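Local atomic coordinates of uncharacterized protein (PDB entry 4FXT), a protein that is of unknown function but belongs to the DUF3823 family, joining an N-terminal domain of the transthyretin clan to a C-terminal domain of the E-set clan. Residues Ile15-Ala20 with Phe99-Ser104; Ala114-Asn119 with Asn153-Asp158. All coordinates share one frame; numbering follows the deposited sequence.

Contact 1 (15-20 with 99-104) and contact 2 (114-119 with 153-158) follow one another along the chain, the first closing before the second opens, and their centres are 13 Å apart. Contact 1 joins the N-terminal domain to the first strand of the C-terminal one; contact 2 lies wholly within the latter. They share a sheet, since strands 98-108 and 111-120 are antiparallel neighbours, with N119 N 2.9 Å from F99 O. A side-chain link runs alongside, R101 NE lying 2.8 Å from N119 OD1. The two residues that bind acidic partners in the separate contacts are thus tied together, so a chain of side-chain contacts runs from D17 of the N-terminal hairpin through R101 and N119 to D158 of the loop.

Contact 1: residues Ile15-Ala20 with Phe99-Ser104; sequences IYDGEA and FVRNVS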
ATOM      1  N   ILE A  15       0.052  -7.602  -5.897  1.00 56.28           N
ATOM      2  CA  ILE A  15       1.269  -7.412  -6.685  1.00 57.76           C
ATOM      3  C   ILE A  15       1.056  -6.576  -7.944  1.00 61.11           C
ATOM      4  O   ILE A  15       0.111  -6.761  -8.711  1.00 61.22           O
ATOM      5  CB  ILE A  15       1.801  -8.832  -7.089  1.00 63.88           C
ATOM      6  CG1 ILE A  15       2.328  -9.590  -5.871  1.00 64.67           C
ATOM      7  CG2 ILE A  15       2.875  -8.800  -8.169  1.00 67.56           C
ATOM      8  CD1 ILE A  15       3.528  -8.982  -5.165  1.00 75.09           C
ATOM      9  N   TYR A  16       2.020  -5.680  -8.153  1.00 57.80           N
ATOM     10  CA  TYR A  16       2.181  -4.846  -9.337  1.00 57.62           C
ATOM     11  C   TYR A  16       3.628  -4.816  -9.688  1.00 58.71           C
ATOM     12  O   TYR A  16       4.448  -4.530  -8.808  1.00 56.28           O
ATOM     13  CB  TYR A  16       1.628  -3.425  -9.186  1.00 57.35           C
ATOM     14  CG  TYR A  16       1.932  -2.571 -10.399  1.00 60.67           C
ATOM     15  CD1 TYR A  16       1.196  -2.706 -11.570  1.00 65.01           C
ATOM     16  CD2 TYR A  16       2.994  -1.669 -10.398  1.00 60.93           C
ATOM     17  CE1 TYR A  16       1.485  -1.942 -12.702  1.00 68.24           C
ATOM     18  CE2 TYR A  16       3.304  -0.912 -11.526  1.00 62.73           C
ATOM     19  CZ  TYR A  16       2.535  -1.038 -12.674  1.00 74.52           C
ATOM     20  OH  TYR A  16       2.799  -0.280 -13.790  1.00 76.67           O
ATOM     21  N   ASP A  17       3.941  -5.086 -10.981  1.00 54.66           N
ATOM     22  CA  ASP A  17       5.294  -5.109 -11.525  1.00 55.04           C
ATOM     23  C   ASP A  17       6.192  -5.857 -10.514  1.00 57.80           C
ATOM     24  O   ASP A  17       7.210  -5.313 -10.056  1.00 57.52           O
ATOM     25  CB  ASP A  17       5.797  -3.664 -11.850  1.00 56.03           C
ATOM     26  CG  ASP A  17       7.125  -3.535 -12.621  1.00 71.40           C
ATOM     27  OD1 ASP A  17       7.699  -4.580 -13.024  1.00 74.06           O
ATOM     28  OD2 ASP A  17       7.559  -2.396 -12.862  1.00 78.40           O
ATOM     29  N   GLY A  18       5.715  -7.041 -10.102  1.00 53.46           N
ATOM     30  CA  GLY A  18       6.392  -7.960  -9.187  1.00 55.01           C
ATOM     31  C   GLY A  18       6.711  -7.478  -7.790  1.00 58.94           C
ATOM     32  O   GLY A  18       7.521  -8.096  -7.092  1.00 60.89           O
ATOM     33  N   GLU A  19       6.100  -6.366  -7.380  1.00 53.30           N
ATOM     34  CA  GLU A  19       6.302  -5.746  -6.066  1.00 51.18           C
ATOM     35  C   GLU A  19       5.016  -5.716  -5.270  1.00 55.21           C
ATOM     36  O   GLU A  19       3.928  -5.518  -5.853  1.00 56.62           O
ATOM     37  CB  GLU A  19       6.830  -4.301  -6.213  1.00 51.24           C
ATOM     38  CG  GLU A  19       8.197  -4.163  -6.843  1.00 68.25           C
ATOM     39  CD  GLU A  19       8.805  -2.773  -6.801  1.00 92.41           C
ATOM     40  OE1 GLU A  19       8.532  -2.016  -5.838  1.00 64.34           O
ATOM     41  OE2 GLU A  19       9.644  -2.483  -7.682  1.00 98.60           O
ATOM     42  N   ALA A  20       5.122  -5.873  -3.938  1.00 49.75           N
ATOM     43  CA  ALA A  20       3.937  -5.771  -3.078  1.00 48.74           C
ATOM     44  C   ALA A  20       3.481  -4.321  -3.001  1.00 49.18           C
ATOM     45  O   ALA A  20       4.303  -3.427  -2.754  1.00 48.71           O
ATOM     46  CB  ALA A  20       4.237  -6.320  -1.699  1.00 50.19           C
ATOM     47  N   PHE A  99       1.551   4.384  -8.862  1.00 43.30           N
ATOM     48  CA  PHE A  99       2.398   3.467  -8.103  1.00 41.99           C
ATOM     49  C   PHE A  99       3.648   4.196  -7.591  1.00 43.66           C
ATOM     50  O   PHE A  99       4.218   5.023  -8.309  1.00 42.45           O
ATOM     51  CB  PHE A  99       2.771   2.250  -8.967  1.00 44.71           C
ATOM     52  CG  PHE A  99       3.659   1.213  -8.309  1.00 46.30           C
ATOM     53  CD1 PHE A  99       3.184   0.424  -7.256  1.00 50.13           C
ATOM     54  CD2 PHE A  99       4.936   0.973  -8.782  1.00 48.85           C
ATOM     55  CE1 PHE A  99       4.000  -0.542  -6.649  1.00 51.23           C
ATOM     56  CE2 PHE A  99       5.744  -0.010  -8.195  1.00 53.21           C
ATOM     57  CZ  PHE A  99       5.271  -0.766  -7.135  1.00 51.13           C
ATOM     58  N   VAL A 100       4.035   3.916  -6.329  1.00 39.87           N
ATOM     59  CA  VAL A 100       5.231   4.514  -5.714  1.00 39.22           C
ATOM     60  C   VAL A 100       6.347   3.468  -5.662  1.00 40.93           C
ATOM     61  O   VAL A 100       6.150   2.421  -5.032  1.00 40.57           O
ATOM     62  CB  VAL A 100       4.966   5.108  -4.292  1.00 40.47           C
ATOM     63  CG1 VAL A 100       6.141   5.994  -3.861  1.00 39.58           C
ATOM     64  CG2 VAL A 100       3.679   5.928  -4.260  1.00 38.91           C
ATOM     65  N   ARG A 101       7.497   3.737  -6.312  1.00 36.22           N
ATOM     66  CA  ARG A 101       8.671   2.813  -6.208  1.00 36.43           C
ATOM     67  C   ARG A 101      10.010   3.544  -5.914  1.00 39.97           C
ATOM     68  O   ARG A 101      10.115   4.780  -5.939  1.00 38.37           O
ATOM     69  CB  ARG A 101       8.885   1.971  -7.484  1.00 35.77           C
ATOM     70  CG  ARG A 101       9.506   2.736  -8.667  1.00 41.71           C
ATOM     71  CD  ARG A 101       9.609   1.828  -9.861  1.00 50.03           C
ATOM     72  NE  ARG A 101       8.291   1.508 -10.416  1.00 52.91           N
ATOM     73  CZ  ARG A 101       7.994   0.372 -11.037  1.00 66.03           C
ATOM     74  NH1 ARG A 101       8.891  -0.614 -11.107  1.00 38.83           N
ATOM     75  NH2 ARG A 101       6.780   0.188 -11.549  1.00 58.33           N
ATOM     76  N   ASN A 102      11.044   2.723  -5.661  1.00 38.79           N
ATOM     77  CA  ASN A 102      12.452   3.094  -5.445  1.00 37.70           C
ATOM     78  C   ASN A 102      12.525   4.234  -4.414  1.00 40.32           C
ATOM     79  O   ASN A 102      13.091   5.306  -4.653  1.00 38.51           O
ATOM     80  CB  ASN A 102      13.073   3.471  -6.776  1.00 30.96           C
ATOM     81  CG  ASN A 102      12.823   2.451  -7.906  1.00 52.61           C
ATOM     82  OD1 ASN A 102      12.325   1.325  -7.708  1.00 38.15           O
ATOM     83  ND2 ASN A 102      13.046   2.872  -9.152  1.00 39.68           N
ATOM     84  N   VAL A 103      11.951   3.949  -3.241  1.00 38.62           N
ATOM     85  CA  VAL A 103      11.795   4.880  -2.134  1.00 39.61           C
ATOM     86  C   VAL A 103      12.905   4.672  -1.098  1.00 47.65           C
ATOM     87  O   VAL A 103      13.159   3.559  -0.678  1.00 51.09           O
ATOM     88  CB  VAL A 103      10.394   4.696  -1.507  1.00 42.24           C
ATOM     89  CG1 VAL A 103      10.197   5.626  -0.329  1.00 41.57           C
ATOM     90  CG2 VAL A 103       9.311   4.936  -2.555  1.00 40.64           C
ATOM     91  N   SER A 104      13.562   5.765  -0.706  1.00 43.88           N
ATOM     92  CA  SER A 104      14.644   5.807   0.266  1.00 43.78           C
ATOM     93  C   SER A 104      14.524   7.049   1.124  1.00 46.68           C
ATOM     94  O   SER A 104      14.021   8.070   0.662  1.00 44.45           O
ATOM     95  CB  SER A 104      16.004   5.758  -0.415  1.00 47.91           C
ATOM     96  OG  SER A 104      16.118   6.800  -1.365  1.00 61.98           O
TER
HETATM   97  O   HOH W   1      11.191  -0.825  -8.819  1.00 48.11           O
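Y16 presents the edge of its ring to the face of F99 in a T-shaped pair, with centroids 4.9 Å apart and planes at 62°. The touching atom is Y16 CD2, which stands over the centre of the F99 ring and comes within 3.6 Å of F99 CG. Next to it, R101 NH2 lies near the tyrosine ring plane, 3.6 Å from Y16 CE2, so this is an approach to the ring edge and not a cation-pi stack. E19 crosses F99 at about a right angle and sets OE1 at that ring's edge, 3.7 Å from F99 CZ. Y16, D17 and E19 are brought together by a beta hairpin: Y16 to E19 form a type I' turn, closed by the backbone hydrogen bonds Y16 N to E19 O and E19 N to Y16 O, which carries them against the edge strand of the E-set-like domain. At the turn, R101 grips D17 end-on, both terminal nitrogens donating to one oxygen: NH1 to OD2 at 2.8 Å and NH2 to OD2 at 3.0 Å. OD2 lies close to the guanidinium plane, but NH1 meets it from 49° above the carboxylate plane, whereas NH2 is received by the anti lone pair of OD2. A bend at chi3 (70°) places R101 NE in the F99 ring plane. An alanine at R101 removes both donors to D17 and the one to N119 OD1, and would probably weaken the tie between the domains. E19 OE2 forms a long ion pair with R101 NH1, well out of the guanidinium plane, so the link is of charge alone, and a water links both atoms to N102 OD1.

Contact 2: residues Ala114-Asn119 with Asn153-Asp158; sequences ARFTIN and NTVSLD
F116 and I118 meet V155 where a loop closes over the end of the middle strand of a three-stranded antiparallel sheet, part of a C-terminal domain whose E-set clan is known for immunoglobulin-like beta sandwiches. The loop is not a further strand: the touching parts of the two segments run 73° apart, and one backbone hydrogen bond joins them. From F116, CE2 reaches V155 CG1 at 4.2 Å, the methyl lying near the ring plane at its edge. The backbone of F116 pairs with N161 on strand 160-166, which the loop leads into. T117, on the other side of the strand, lays CG2 against the backbone of D158, 4.0 Å from D158 C. I118 then supplies both an apolar and a polar contact. Its CD1 crosses to V155 CG1 at 4.0 Å, and both side chains also touch V130 of strand 127-135, in the other sheet of the domain, which is consistent with an apolar cluster between the layers of the sandwich. Its carbonyl receives the backbone bond, D158 N to I118 O at 2.8 Å and nearly straight, and L157 CA adds a CA-H...O contact to the same oxygen at 3.3 Å. At N119, chi1 (-56°) sets CG beside the backbone N, and the amide group beyond it reaches D158 although CB points away from the loop overall. OD1 has R101 of strand 98-108 as its partner, while ND2 donates to D158 OD1, joining both flanks of the strand through one side chain. D158 OD1 lies 3.0 Å from N119 ND2, close to the amide plane, and is met from 39° above its own carboxylate plane.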
ATOM      1  N   ALA A 114      13.441  12.495   1.608  1.00 50.47           N
ATOM      2  CA  ALA A 114      12.733  11.432   0.913  1.00 48.54           C
ATOM      3  C   ALA A 114      13.030  11.473  -0.574  1.00 50.92           C
ATOM      4  O   ALA A 114      12.920  12.529  -1.194  1.00 49.23           O
ATOM      5  CB  ALA A 114      11.236  11.555   1.150  1.00 47.74           C
ATOM      6  N   ARG A 115      13.430  10.315  -1.139  1.00 47.60           N
ATOM      7  CA  ARG A 115      13.664  10.123  -2.573  1.00 47.26           C
ATOM      8  C   ARG A 115      12.692   9.050  -3.049  1.00 50.43           C
ATOM      9  O   ARG A 115      12.540   8.019  -2.388  1.00 50.84           O
ATOM     10  CB  ARG A 115      15.115   9.793  -2.888  1.00 47.82           C
ATOM     11  CG  ARG A 115      16.034  10.909  -2.429  1.00 61.26           C
ATOM     12  CD  ARG A 115      17.490  10.608  -2.644  1.00 66.48           C
ATOM     13  NE  ARG A 115      18.318  11.486  -1.821  1.00 75.27           N
ATOM     14  CZ  ARG A 115      18.761  12.682  -2.192  1.00 98.72           C
ATOM     15  NH1 ARG A 115      18.462  13.167  -3.395  1.00 92.03           N
ATOM     16  NH2 ARG A 115      19.514  13.400  -1.368  1.00 89.39           N
ATOM     17  N   PHE A 116      11.957   9.332  -4.130  1.00 44.30           N
ATOM     18  CA  PHE A 116      10.902   8.451  -4.606  1.00 42.35           C
ATOM     19  C   PHE A 116      10.575   8.673  -6.088  1.00 46.38           C
ATOM     20  O   PHE A 116      10.785   9.760  -6.633  1.00 47.92           O
ATOM     21  CB  PHE A 116       9.622   8.695  -3.763  1.00 42.00           C
ATOM     22  CG  PHE A 116       9.209  10.142  -3.710  1.00 43.02           C
ATOM     23  CD1 PHE A 116       9.769  11.010  -2.773  1.00 46.39           C
ATOM     24  CD2 PHE A 116       8.297  10.657  -4.628  1.00 44.70           C
ATOM     25  CE1 PHE A 116       9.419  12.371  -2.757  1.00 47.08           C
ATOM     26  CE2 PHE A 116       7.927  12.010  -4.590  1.00 47.05           C
ATOM     27  CZ  PHE A 116       8.481  12.853  -3.650  1.00 45.52           C
ATOM     28  N   THR A 117       9.994   7.645  -6.705  1.00 40.67           N
ATOM     29  CA  THR A 117       9.545   7.658  -8.085  1.00 40.46           C
ATOM     30  C   THR A 117       8.058   7.333  -8.098  1.00 40.97           C
ATOM     31  O   THR A 117       7.579   6.529  -7.278  1.00 38.05           O
ATOM     32  CB  THR A 117      10.390   6.674  -8.889  1.00 47.46           C
ATOM     33  OG1 THR A 117      11.776   6.971  -8.662  1.00 47.27           O
ATOM     34  CG2 THR A 117      10.051   6.684 -10.387  1.00 36.91           C
ATOM     35  N   ILE A 118       7.313   7.988  -9.004  1.00 38.27           N
ATOM     36  CA  ILE A 118       5.845   7.838  -9.132  1.00 36.97           C
ATOM     37  C   ILE A 118       5.503   7.549 -10.562  1.00 45.72           C
ATOM     38  O   ILE A 118       5.971   8.246 -11.469  1.00 49.49           O
ATOM     39  CB  ILE A 118       5.072   9.083  -8.618  1.00 38.55           C
ATOM     40  CG1 ILE A 118       5.439   9.380  -7.127  1.00 38.37           C
ATOM     41  CG2 ILE A 118       3.558   8.921  -8.809  1.00 38.57           C
ATOM     42  CD1 ILE A 118       4.888  10.658  -6.565  1.00 54.93           C
ATOM     43  N   ASN A 119       4.674   6.517 -10.774  1.00 42.98           N
ATOM     44  CA  ASN A 119       4.203   6.117 -12.108  1.00 43.80           C
ATOM     45  C   ASN A 119       2.707   6.305 -12.245  1.00 49.10           C
ATOM     46  O   ASN A 119       1.980   6.040 -11.289  1.00 49.74           O
ATOM     47  CB  ASN A 119       4.555   4.652 -12.370  1.00 43.02           C
ATOM     48  CG  ASN A 119       6.033   4.290 -12.245  1.00 58.76           C
ATOM     49  OD1 ASN A 119       6.410   3.334 -11.522  1.00 53.84           O
ATOM     50  ND2 ASN A 119       6.914   5.073 -12.882  1.00 34.73           N
ATOM     51  N   ASN A 153      -0.250  18.040  -6.665  1.00 46.57           N
ATOM     52  CA  ASN A 153      -0.578  17.030  -7.639  1.00 45.14           C
ATOM     53  C   ASN A 153       0.096  17.247  -8.975  1.00 52.87           C
ATOM     54  O   ASN A 153      -0.495  16.882  -9.995  1.00 55.10           O
ATOM     55  CB  ASN A 153      -2.083  17.063  -7.835  1.00 47.30           C
ATOM     56  CG  ASN A 153      -2.680  18.336  -8.434  1.00 67.05           C
ATOM     57  OD1 ASN A 153      -2.038  19.389  -8.583  1.00 55.35           O
ATOM     58  ND2 ASN A 153      -3.937  18.244  -8.833  1.00 59.97           N
ATOM     59  N   THR A 154       1.308  17.867  -9.001  1.00 50.72           N
ATOM     60  CA  THR A 154       2.053  18.126 -10.248  1.00 50.71           C
ATOM     61  C   THR A 154       3.479  17.557 -10.112  1.00 54.58           C
ATOM     62  O   THR A 154       4.408  18.016 -10.780  1.00 55.79           O
ATOM     63  CB  THR A 154       2.074  19.625 -10.606  1.00 56.32           C
ATOM     64  OG1 THR A 154       2.749  20.344  -9.569  1.00 61.49           O
ATOM     65  CG2 THR A 154       0.678  20.206 -10.882  1.00 49.33           C
ATOM     66  N   VAL A 155       3.647  16.539  -9.259  1.00 49.57           N
ATOM     67  CA  VAL A 155       4.942  15.876  -9.096  1.00 48.77           C
ATOM     68  C   VAL A 155       5.280  15.164 -10.425  1.00 51.97           C
ATOM     69  O   VAL A 155       4.421  14.484 -10.976  1.00 51.88           O
ATOM     70  CB  VAL A 155       4.949  14.909  -7.878  1.00 50.76           C
ATOM     71  CG1 VAL A 155       6.290  14.186  -7.742  1.00 50.26           C
ATOM     72  CG2 VAL A 155       4.605  15.649  -6.586  1.00 49.87           C
ATOM     73  N   SER A 156       6.514  15.360 -10.956  1.00 47.65           N
ATOM     74  CA  SER A 156       6.951  14.705 -12.189  1.00 46.07           C
ATOM     75  C   SER A 156       6.922  13.155 -12.021  1.00 49.04           C
ATOM     76  O   SER A 156       7.083  12.596 -10.919  1.00 47.16           O
ATOM     77  CB  SER A 156       8.333  15.183 -12.605  1.00 45.58           C
ATOM     78  OG  SER A 156       9.309  15.008 -11.603  1.00 43.22           O
ATOM     79  N   LEU A 157       6.617  12.492 -13.126  1.00 45.24           N
ATOM     80  CA  LEU A 157       6.444  11.053 -13.223  1.00 44.35           C
ATOM     81  C   LEU A 157       7.662  10.338 -13.791  1.00 49.86           C
ATOM     82  O   LEU A 157       8.512  10.956 -14.448  1.00 49.28           O
ATOM     83  CB  LEU A 157       5.250  10.799 -14.150  1.00 44.82           C
ATOM     84  CG  LEU A 157       3.846  10.732 -13.553  1.00 50.05           C
ATOM     85  CD1 LEU A 157       3.609  11.711 -12.407  1.00 48.69           C
ATOM     86  CD2 LEU A 157       2.816  10.895 -14.636  1.00 56.21           C
ATOM     87  N   ASP A 158       7.725   9.012 -13.542  1.00 47.97           N
ATOM     88  CA  ASP A 158       8.713   8.043 -14.050  1.00 50.17           C
ATOM     89  C   ASP A 158      10.185   8.557 -13.863  1.00 54.88           C
ATOM     90  O   ASP A 158      11.052   8.332 -14.725  1.00 56.47           O
ATOM     91  CB  ASP A 158       8.437   7.748 -15.546  1.00 53.05           C
ATOM     92  CG  ASP A 158       7.024   7.342 -15.930  1.00 68.11           C
ATOM     93  OD1 ASP A 158       6.224   7.014 -15.028  1.00 67.68           O
ATOM     94  OD2 ASP A 158       6.721   7.347 -17.137  1.00 86.44           O
TER